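Local atomic coordinates of PHOX (Pseudomonas fluorescens, PDB entry 4A9V), a protein that hydrolyses phosphate monoesters as an alkaline phosphatase, carrying out phosphotransfer on a complex iron-calcium cofactor held in a beta-propeller. Residues A[174-179]-A[231-236]; A[111-116]-A[225-230]; A[418-421]-A[427-430]. All coordinates share one frame; numbering follows the deposited sequence.

Contact 1: A[174-179]-A[231-236]; sequences GTFQNC and DPRFDM. With FEO (mu-oxo-diiron), chain S.
R233 and F234 reach out of a long loop of the PhoX beta-propeller to meet F176, which stands just ahead of strand 178-183. D231 shapes the turn that presents them: its OD1 accepts from R233 N at 3.0 Å, met from above the carboxylate plane, an Asx turn, while its backbone O takes the N-H of F234. R233 then extends toward F176 and kinks about its CG-CD bond (chi3 67°). That kink lays the guanidinium against F234 of its own segment, with F234 CZ 3.6 Å above its plane and over the centre. R233 NH1 comes to the ring edge of F176, 4.3 Å from F176 CE2; a salt bridge from NH1 to E242 and a bond from NH2 to the G145 carbonyl hold the group in place. F234 makes the closest approach, with F234 CE1 3.6 Å from F176 CZ. The rings form an offset edge-to-face pair, centroids 5.6 Å apart and planes at 65°, the edge of F234 directed toward the face of F176. L114 of helix 107-115 packs on both rings. Beyond F176 the chain enters the strand. N178 ND2 donates to T175 OG1 at 2.9 Å, and C179, one residue on, joins E90, E194 and two waters around one iron of the mu-oxo-diiron group, C179 SG lying 2.5 Å from FE1.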
loop_
_atom_site.group_PDB
_atom_site.type_symbol
_atom_site.label_atom_id
_atom_site.label_comp_id
_atom_site.label_asym_id
_atom_site.label_seq_id
_atom_site.Cartn_x
_atom_site.Cartn_y
_atom_site.Cartn_z
ATOM N N GLY A 174 13.671 2.360 -12.477
ATOM C CA GLY A 174 12.984 1.537 -11.504
ATOM C C GLY A 174 11.882 2.214 -10.729
ATOM O O GLY A 174 11.896 3.428 -10.485
ATOM N N THR A 175 10.927 1.381 -10.337
ATOM C CA THR A 175 10.093 1.600 -9.182
ATOM C C THR A 175 10.212 0.345 -8.325
ATOM O O THR A 175 10.339 -0.763 -8.860
ATOM C CB THR A 175 8.635 1.883 -9.619
ATOM O OG1 THR A 175 7.833 2.208 -8.488
ATOM C CG2 THR A 175 8.012 0.706 -10.346
ATOM N N PHE A 176 10.400 0.542 -7.025
ATOM C CA PHE A 176 10.633 -0.565 -6.114
ATOM C C PHE A 176 10.053 -0.209 -4.745
ATOM O O PHE A 176 9.558 0.900 -4.550
ATOM C CB PHE A 176 12.133 -0.942 -6.047
ATOM C CG PHE A 176 13.062 0.221 -5.767
ATOM C CD1 PHE A 176 13.243 0.686 -4.471
ATOM C CD2 PHE A 176 13.784 0.819 -6.785
ATOM C CE1 PHE A 176 14.072 1.762 -4.211
ATOM C CE2 PHE A 176 14.647 1.869 -6.524
ATOM C CZ PHE A 176 14.758 2.367 -5.243
ATOM N N GLN A 177 9.971 -1.191 -3.857
ATOM C CA GLN A 177 9.300 -1.012 -2.569
ATOM C C GLN A 177 7.872 -0.506 -2.794
ATOM O O GLN A 177 7.300 0.236 -1.992
ATOM C CB GLN A 177 10.115 -0.131 -1.616
ATOM C CG GLN A 177 11.412 -0.791 -1.156
ATOM C CD GLN A 177 11.268 -1.861 -0.073
ATOM O OE1 GLN A 177 12.247 -2.534 0.257
ATOM N NE2 GLN A 177 10.134 -1.894 0.603
ATOM N N ASN A 178 7.234 -1.122 -3.778
ATOM C CA ASN A 178 5.860 -0.821 -4.172
ATOM C C ASN A 178 4.860 -1.444 -3.215
ATOM O O ASN A 178 4.730 -2.665 -3.143
ATOM C CB ASN A 178 5.592 -1.344 -5.575
ATOM C CG ASN A 178 6.544 -0.768 -6.573
ATOM O OD1 ASN A 178 7.720 -1.135 -6.598
ATOM N ND2 ASN A 178 6.094 0.272 -7.264
ATOM N N CYS A 179 4.189 -0.585 -2.460
ATOM C CA CYS A 179 3.354 -0.982 -1.347
ATOM C C CYS A 179 1.926 -1.181 -1.847
ATOM O O CYS A 179 1.576 -2.267 -2.304
ATOM C CB CYS A 179 3.466 0.073 -0.248
ATOM S SG CYS A 179 2.508 -0.299 1.218
ATOM N N ASP A 231 25.869 -2.282 -6.314
ATOM C CA ASP A 231 25.249 -1.387 -7.298
ATOM C C ASP A 231 25.364 0.056 -6.815
ATOM O O ASP A 231 24.693 0.451 -5.865
ATOM C CB ASP A 231 23.783 -1.763 -7.543
ATOM C CG ASP A 231 23.160 -0.965 -8.667
ATOM O OD1 ASP A 231 23.691 0.122 -8.985
ATOM O OD2 ASP A 231 22.093 -1.373 -9.179
ATOM N N PRO A 232 26.288 0.826 -7.412
ATOM C CA PRO A 232 26.585 2.149 -6.870
ATOM C C PRO A 232 25.454 3.160 -7.017
ATOM O O PRO A 232 25.509 4.221 -6.396
ATOM C CB PRO A 232 27.802 2.604 -7.677
ATOM C CG PRO A 232 27.798 1.772 -8.909
ATOM C CD PRO A 232 27.194 0.460 -8.510
ATOM N N ARG A 233 24.403 2.813 -7.760
ATOM C CA ARG A 233 23.232 3.672 -7.844
ATOM C C ARG A 233 22.635 3.917 -6.453
ATOM O O ARG A 233 22.019 4.949 -6.208
ATOM C CB ARG A 233 22.196 3.052 -8.782
ATOM C CG ARG A 233 20.981 3.932 -9.033
ATOM C CD ARG A 233 20.214 3.529 -10.281
ATOM N NE ARG A 233 19.569 2.226 -10.158
ATOM C CZ ARG A 233 18.259 2.059 -10.008
ATOM N NH1 ARG A 233 17.509 3.054 -9.554
ATOM N NH2 ARG A 233 17.706 0.888 -10.283
ATOM N N PHE A 234 22.828 2.951 -5.563
ATOM C CA PHE A 234 22.265 2.980 -4.219
ATOM C C PHE A 234 23.262 3.446 -3.155
ATOM O O PHE A 234 22.945 3.448 -1.959
ATOM C CB PHE A 234 21.721 1.592 -3.875
ATOM C CG PHE A 234 20.566 1.176 -4.749
ATOM C CD1 PHE A 234 19.301 1.680 -4.524
ATOM C CD2 PHE A 234 20.787 0.486 -5.927
ATOM C CE1 PHE A 234 18.275 1.454 -5.421
ATOM C CE2 PHE A 234 19.763 0.253 -6.833
ATOM C CZ PHE A 234 18.511 0.759 -6.589
ATOM N N ASP A 235 24.463 3.831 -3.598
ATOM C CA ASP A 235 25.518 4.327 -2.715
ATOM C C ASP A 235 25.456 5.846 -2.631
ATOM O O ASP A 235 25.792 6.551 -3.589
ATOM C CB ASP A 235 26.873 3.876 -3.255
ATOM C CG ASP A 235 28.040 4.314 -2.384
ATOM O OD1 ASP A 235 27.824 5.030 -1.377
ATOM O OD2 ASP A 235 29.173 3.899 -2.699
ATOM N N MET A 236 24.979 6.339 -1.491
ATOM C CA MET A 236 24.788 7.770 -1.279
ATOM C C MET A 236 26.079 8.584 -1.304
ATOM O O MET A 236 26.023 9.803 -1.463
ATOM C CB MET A 236 24.067 8.011 0.045
ATOM C CG MET A 236 22.648 7.479 0.072
ATOM S SD MET A 236 21.531 8.502 -0.906
ATOM C CE MET A 236 21.499 10.014 0.051
HETATM FE FE1 FEO S . 4.077 -1.529 2.650
HETATM FE FE2 FEO S . 2.860 0.516 5.180
HETATM O O FEO S . 3.044 -1.176 4.268
HETATM O O HOH W 1 2.923 -3.354 2.626
HETATM O O HOH W 2 5.404 -2.488 4.222
#

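Contact 2: A[111-116]-A[225-230]; sequences RKALAC and INWHPF
L114 and A113, on one side of helix 107-115, press against the indole of W227, which juts out of the loop toward them. The main interaction is CH-pi: L114 CG sits over the six-membered ring, 4.0 Å from its centroid and only 16° off the normal. From the opposite face comes I225 CG2, of the same loop as the tryptophan, 3.3 Å above the indole plane and offset toward the rim. The indole is thus sandwiched between two branched aliphatic side chains, which should limit its freedom to rock.

Apolar contacts extend this. L114 CD2 touches W227 CZ3 at 3.3 Å, a tight fit at the outer end of the indole. A113 CB serves the pyrrole end, 3.5 Å from W227 NE1, and also reaches W227 CZ2 at 3.9 Å; a small side chain there is consistent with the close approach. With CG of W227 beside its backbone N (chi1 -66°), the indole is brought up to the helix, with L114 over one face and A113 near NE1. F234, further down the loop, adds an edge-to-face partner for the indole, and V110 of the same helix and C199 of another loop also pack on W227.

Helix 107-115 lies in the connection between strands 82-89 and 118-127, neighbours in one four-stranded antiparallel sheet, while W227 belongs to an insertion in the next sheet, so the arrangement is hydrophobic packing between the connections of two successive beta-propeller sheets.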
loop_
_atom_site.group_PDB
_atom_site.type_symbol
_atom_site.label_atom_id
_atom_site.label_comp_id
_atom_site.label_asym_id
_atom_site.label_seq_id
_atom_site.Cartn_x
_atom_site.Cartn_y
_atom_site.Cartn_z
ATOM N N ARG A 111 20.728 -7.213 -8.908
ATOM C CA ARG A 111 19.809 -7.173 -10.041
ATOM C C ARG A 111 18.614 -8.102 -9.832
ATOM O O ARG A 111 17.473 -7.755 -10.140
ATOM C CB ARG A 111 20.554 -7.567 -11.311
ATOM C CG ARG A 111 19.700 -7.502 -12.559
ATOM C CD ARG A 111 20.426 -8.105 -13.740
ATOM N NE ARG A 111 19.511 -8.322 -14.850
ATOM C CZ ARG A 111 19.839 -8.951 -15.970
ATOM N NH1 ARG A 111 21.056 -9.457 -16.118
ATOM N NH2 ARG A 111 18.948 -9.087 -16.942
ATOM N N LYS A 112 18.862 -9.277 -9.263
ATOM C CA LYS A 112 17.808 -10.253 -9.023
ATOM C C LYS A 112 16.808 -9.761 -7.966
ATOM O O LYS A 112 15.604 -9.949 -8.114
ATOM C CB LYS A 112 18.436 -11.575 -8.596
ATOM C CG LYS A 112 17.468 -12.709 -8.351
ATOM C CD LYS A 112 18.219 -14.019 -8.205
ATOM C CE LYS A 112 17.363 -15.086 -7.562
ATOM N NZ LYS A 112 18.063 -16.399 -7.500
ATOM N N ALA A 113 17.299 -9.100 -6.919
ATOM C CA ALA A 113 16.421 -8.496 -5.908
ATOM C C ALA A 113 15.587 -7.373 -6.518
ATOM O O ALA A 113 14.381 -7.305 -6.298
ATOM C CB ALA A 113 17.237 -7.991 -4.723
ATOM N N LEU A 114 16.217 -6.497 -7.287
ATOM C CA LEU A 114 15.481 -5.416 -7.939
ATOM C C LEU A 114 14.427 -5.962 -8.910
ATOM O O LEU A 114 13.338 -5.393 -9.046
ATOM C CB LEU A 114 16.462 -4.504 -8.679
ATOM C CG LEU A 114 17.149 -3.478 -7.777
ATOM C CD1 LEU A 114 18.464 -3.020 -8.381
ATOM C CD2 LEU A 114 16.252 -2.282 -7.519
ATOM N N ALA A 115 14.723 -7.110 -9.518
ATOM C CA ALA A 115 13.805 -7.761 -10.443
ATOM C C ALA A 115 12.534 -8.240 -9.746
ATOM O O ALA A 115 11.495 -8.398 -10.382
ATOM C CB ALA A 115 14.498 -8.927 -11.122
ATOM N N CYS A 116 12.646 -8.560 -8.461
ATOM C CA CYS A 116 11.511 -9.033 -7.680
ATOM C C CYS A 116 10.477 -7.960 -7.395
ATOM O O CYS A 116 9.388 -8.295 -6.944
ATOM C CB CYS A 116 11.992 -9.566 -6.336
ATOM S SG CYS A 116 12.829 -11.161 -6.370
ATOM N N ILE A 225 19.251 -4.287 3.520
ATOM C CA ILE A 225 19.029 -4.521 2.096
ATOM C C ILE A 225 20.362 -4.765 1.362
ATOM O O ILE A 225 20.505 -5.749 0.625
ATOM C CB ILE A 225 18.249 -3.345 1.459
ATOM C CG1 ILE A 225 16.889 -3.166 2.137
ATOM C CG2 ILE A 225 18.092 -3.551 -0.037
ATOM C CD1 ILE A 225 16.031 -4.409 2.145
ATOM N N ASN A 226 21.332 -3.876 1.569
ATOM C CA ASN A 226 22.709 -4.105 1.158
ATOM C C ASN A 226 22.826 -4.373 -0.342
ATOM O O ASN A 226 23.529 -5.281 -0.797
ATOM C CB ASN A 226 23.325 -5.206 2.019
ATOM C CG ASN A 226 23.404 -4.804 3.482
ATOM O OD1 ASN A 226 23.635 -3.637 3.794
ATOM N ND2 ASN A 226 23.065 -5.727 4.373
ATOM N N TRP A 227 22.237 -3.456 -1.106
ATOM C CA TRP A 227 22.480 -3.356 -2.542
ATOM C C TRP A 227 23.685 -2.507 -2.857
ATOM O O TRP A 227 24.403 -2.770 -3.820
ATOM C CB TRP A 227 21.262 -2.760 -3.234
ATOM C CG TRP A 227 20.037 -3.623 -3.172
ATOM C CD1 TRP A 227 19.942 -4.946 -2.748
ATOM C CD2 TRP A 227 18.698 -3.249 -3.596
ATOM N NE1 TRP A 227 18.661 -5.404 -2.894
ATOM C CE2 TRP A 227 17.851 -4.404 -3.325
ATOM C CE3 TRP A 227 18.113 -2.066 -3.998
ATOM C CZ2 TRP A 227 16.489 -4.372 -3.537
ATOM C CZ3 TRP A 227 16.743 -2.042 -4.216
ATOM C CH2 TRP A 227 15.948 -3.167 -3.982
ATOM N N HIS A 228 23.905 -1.461 -2.067
ATOM C CA HIS A 228 24.930 -0.466 -2.372
ATOM C C HIS A 228 26.355 -0.971 -2.476
ATOM O O HIS A 228 27.148 -0.366 -3.189
ATOM C CB HIS A 228 24.847 0.702 -1.390
ATOM C CG HIS A 228 25.103 0.312 0.045
ATOM N ND1 HIS A 228 24.142 -0.211 0.840
ATOM C CD2 HIS A 228 26.254 0.394 0.818
ATOM C CE1 HIS A 228 24.677 -0.504 2.041
ATOM N NE2 HIS A 228 25.969 -0.133 2.026
ATOM N N PRO A 229 26.695 -2.117 -1.850
ATOM C CA PRO A 229 28.070 -2.596 -2.039
ATOM C C PRO A 229 28.335 -3.128 -3.446
ATOM O O PRO A 229 29.493 -3.245 -3.844
ATOM C CB PRO A 229 28.198 -3.719 -1.005
ATOM C CG PRO A 229 27.183 -3.390 0.034
ATOM C CD PRO A 229 26.033 -2.822 -0.741
ATOM N N PHE A 230 27.278 -3.387 -4.211
ATOM C CA PHE A 230 27.431 -3.989 -5.531
ATOM C C PHE A 230 26.818 -3.152 -6.652
ATOM O O PHE A 230 27.141 -3.369 -7.822
ATOM C CB PHE A 230 26.846 -5.399 -5.543
ATOM C CG PHE A 230 27.506 -6.332 -4.571
ATOM C CD1 PHE A 230 28.767 -6.835 -4.831
ATOM C CD2 PHE A 230 26.926 -6.595 -3.343
ATOM C CE1 PHE A 230 29.427 -7.609 -3.898
ATOM C CE2 PHE A 230 27.564 -7.398 -2.419
ATOM C CZ PHE A 230 28.823 -7.893 -2.691
#

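Contact 3: A[418-421]-A[427-430]; sequences PNPR and GQIL
P418 meets residues 427-430 in two ways. Its CB packs on the methyl L430 CD1 at 3.9 Å, and its carbonyl O accepts from the side-chain amide of Q428, NE2 to O 3.1 Å. The donor lies in the carbonyl plane on a lone pair, yet the bond is bent, 136° at the hydrogen, and P418 O stands out of the plane of the Q428 amide. That same NE2 also bonds D384 OD2, so both a backbone and a side-chain oxygen grip it.

N419 follows, its side chain crossing that of Q428 at about a right angle, the two amide planes turned 66° apart. N419 OD1 stays 3.7 Å from Q428 NE2 and takes the backbone N-H of D384 instead. P420 borders the amide from another direction, its CD 4.1 Å from Q428 NE2.

The setting is a beta-hairpin with a very long connection: strands 398-402 and 428-434 are antiparallel neighbours in the propeller, and 418-421 is the part of the connection that folds back beside the second strand. With CG of Q428 between the backbone N and the carbonyl carbon (chi1 62°) and a further bend at chi2, the amide is brought up to the P418 carbonyl. A leucine in its place would probably leave the carbonyl of P418 and the carboxylate of D384 without this donor and the water held by R421 NE without its acceptor.

R421 ends the segment. That water, in the plane of its guanidinium, accepts from R421 NE at 2.8 Å and donates to Q428 OE1 at 2.9 Å, an oxygen also bonded by N424 ND2. R421 NH2 lies 3.1 Å from G427 O, at too poor an angle for a hydrogen bond, while R421 NH1 donates to the carbonyls of A452 and P462.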
loop_
_atom_site.group_PDB
_atom_site.type_symbol
_atom_site.label_atom_id
_atom_site.label_comp_id
_atom_site.label_asym_id
_atom_site.label_seq_id
_atom_site.Cartn_x
_atom_site.Cartn_y
_atom_site.Cartn_z
ATOM N N PRO A 418 -7.417 11.661 17.110
ATOM C CA PRO A 418 -7.510 10.368 16.444
ATOM C C PRO A 418 -6.373 9.407 16.793
ATOM O O PRO A 418 -6.314 8.308 16.231
ATOM C CB PRO A 418 -7.485 10.746 14.968
ATOM C CG PRO A 418 -6.662 11.997 14.927
ATOM C CD PRO A 418 -7.056 12.740 16.172
ATOM N N ASN A 419 -5.496 9.828 17.713
ATOM C CA ASN A 419 -4.392 9.001 18.217
ATOM C C ASN A 419 -4.481 8.917 19.754
ATOM O O ASN A 419 -3.712 9.567 20.468
ATOM C CB ASN A 419 -3.041 9.571 17.765
ATOM C CG ASN A 419 -2.973 9.790 16.258
ATOM O OD1 ASN A 419 -2.840 8.842 15.486
ATOM N ND2 ASN A 419 -3.024 11.051 15.839
ATOM N N PRO A 420 -5.466 8.157 20.268
ATOM C CA PRO A 420 -5.919 8.336 21.654
ATOM C C PRO A 420 -5.160 7.537 22.724
ATOM O O PRO A 420 -5.521 7.624 23.898
ATOM C CB PRO A 420 -7.367 7.865 21.596
ATOM C CG PRO A 420 -7.357 6.818 20.532
ATOM C CD PRO A 420 -6.447 7.395 19.475
ATOM N N ARG A 421 -4.162 6.746 22.334
ATOM C CA ARG A 421 -3.461 5.869 23.281
ATOM C C ARG A 421 -1.953 5.990 23.140
ATOM O O ARG A 421 -1.401 5.790 22.056
ATOM C CB ARG A 421 -3.859 4.403 23.068
ATOM C CG ARG A 421 -5.317 4.111 23.365
ATOM C CD ARG A 421 -5.694 2.658 23.114
ATOM N NE ARG A 421 -5.501 2.296 21.714
ATOM C CZ ARG A 421 -5.853 1.132 21.187
ATOM N NH1 ARG A 421 -6.453 0.216 21.932
ATOM N NH2 ARG A 421 -5.621 0.891 19.908
ATOM N N GLY A 427 -3.600 -0.261 16.992
ATOM C CA GLY A 427 -4.106 0.537 15.880
ATOM C C GLY A 427 -5.583 0.881 15.954
ATOM O O GLY A 427 -6.293 0.546 16.910
ATOM N N GLN A 428 -6.035 1.581 14.923
ATOM C CA GLN A 428 -7.385 2.107 14.873
ATOM C C GLN A 428 -7.698 2.479 13.421
ATOM O O GLN A 428 -6.793 2.531 12.578
ATOM C CB GLN A 428 -7.550 3.319 15.817
ATOM C CG GLN A 428 -6.682 4.533 15.488
ATOM C CD GLN A 428 -5.380 4.581 16.277
ATOM O OE1 GLN A 428 -4.957 3.592 16.870
ATOM N NE2 GLN A 428 -4.699 5.718 16.216
ATOM N N ILE A 429 -8.987 2.608 13.117
ATOM C CA ILE A 429 -9.423 3.050 11.794
ATOM C C ILE A 429 -10.130 4.392 11.927
ATOM O O ILE A 429 -11.120 4.535 12.666
ATOM C CB ILE A 429 -10.335 2.030 11.085
ATOM C CG1 ILE A 429 -9.622 0.680 10.987
ATOM C CG2 ILE A 429 -10.718 2.561 9.710
ATOM C CD1 ILE A 429 -10.443 -0.412 10.331
ATOM N N LEU A 430 -9.581 5.373 11.225
ATOM C CA LEU A 430 -10.053 6.740 11.196
ATOM C C LEU A 430 -10.997 6.944 10.011
ATOM O O LEU A 430 -10.746 6.428 8.924
ATOM C CB LEU A 430 -8.827 7.642 11.054
ATOM C CG LEU A 430 -9.019 9.117 10.734
ATOM C CD1 LEU A 430 -9.735 9.845 11.858
ATOM C CD2 LEU A 430 -7.664 9.742 10.466
HETATM O O HOH W 3 -4.890 4.157 19.675
#

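All three contacts are buried, but contacts 1 and 2 form one continuous apolar cluster. They draw on the same loop, 225-236, and touch directly: F234 CE1 lies 3.8 Å from W227 CE3, and L114 is shared, touching F176, F234 and W227. Their chemistry is rings and aliphatic groups, joined in contact 1 by the R233 guanidinium; contact 1 extends along its strand to the iron, whereas contact 2 is plain packing away from the metal site. Contact 3 lies on the opposite side of the chain's centre, its own centre about 32 Å from that of contact 1 and 36 Å from that of contact 2. There, amide, carbonyl, guanidinium and water do most of the joining, within a single hairpin connection.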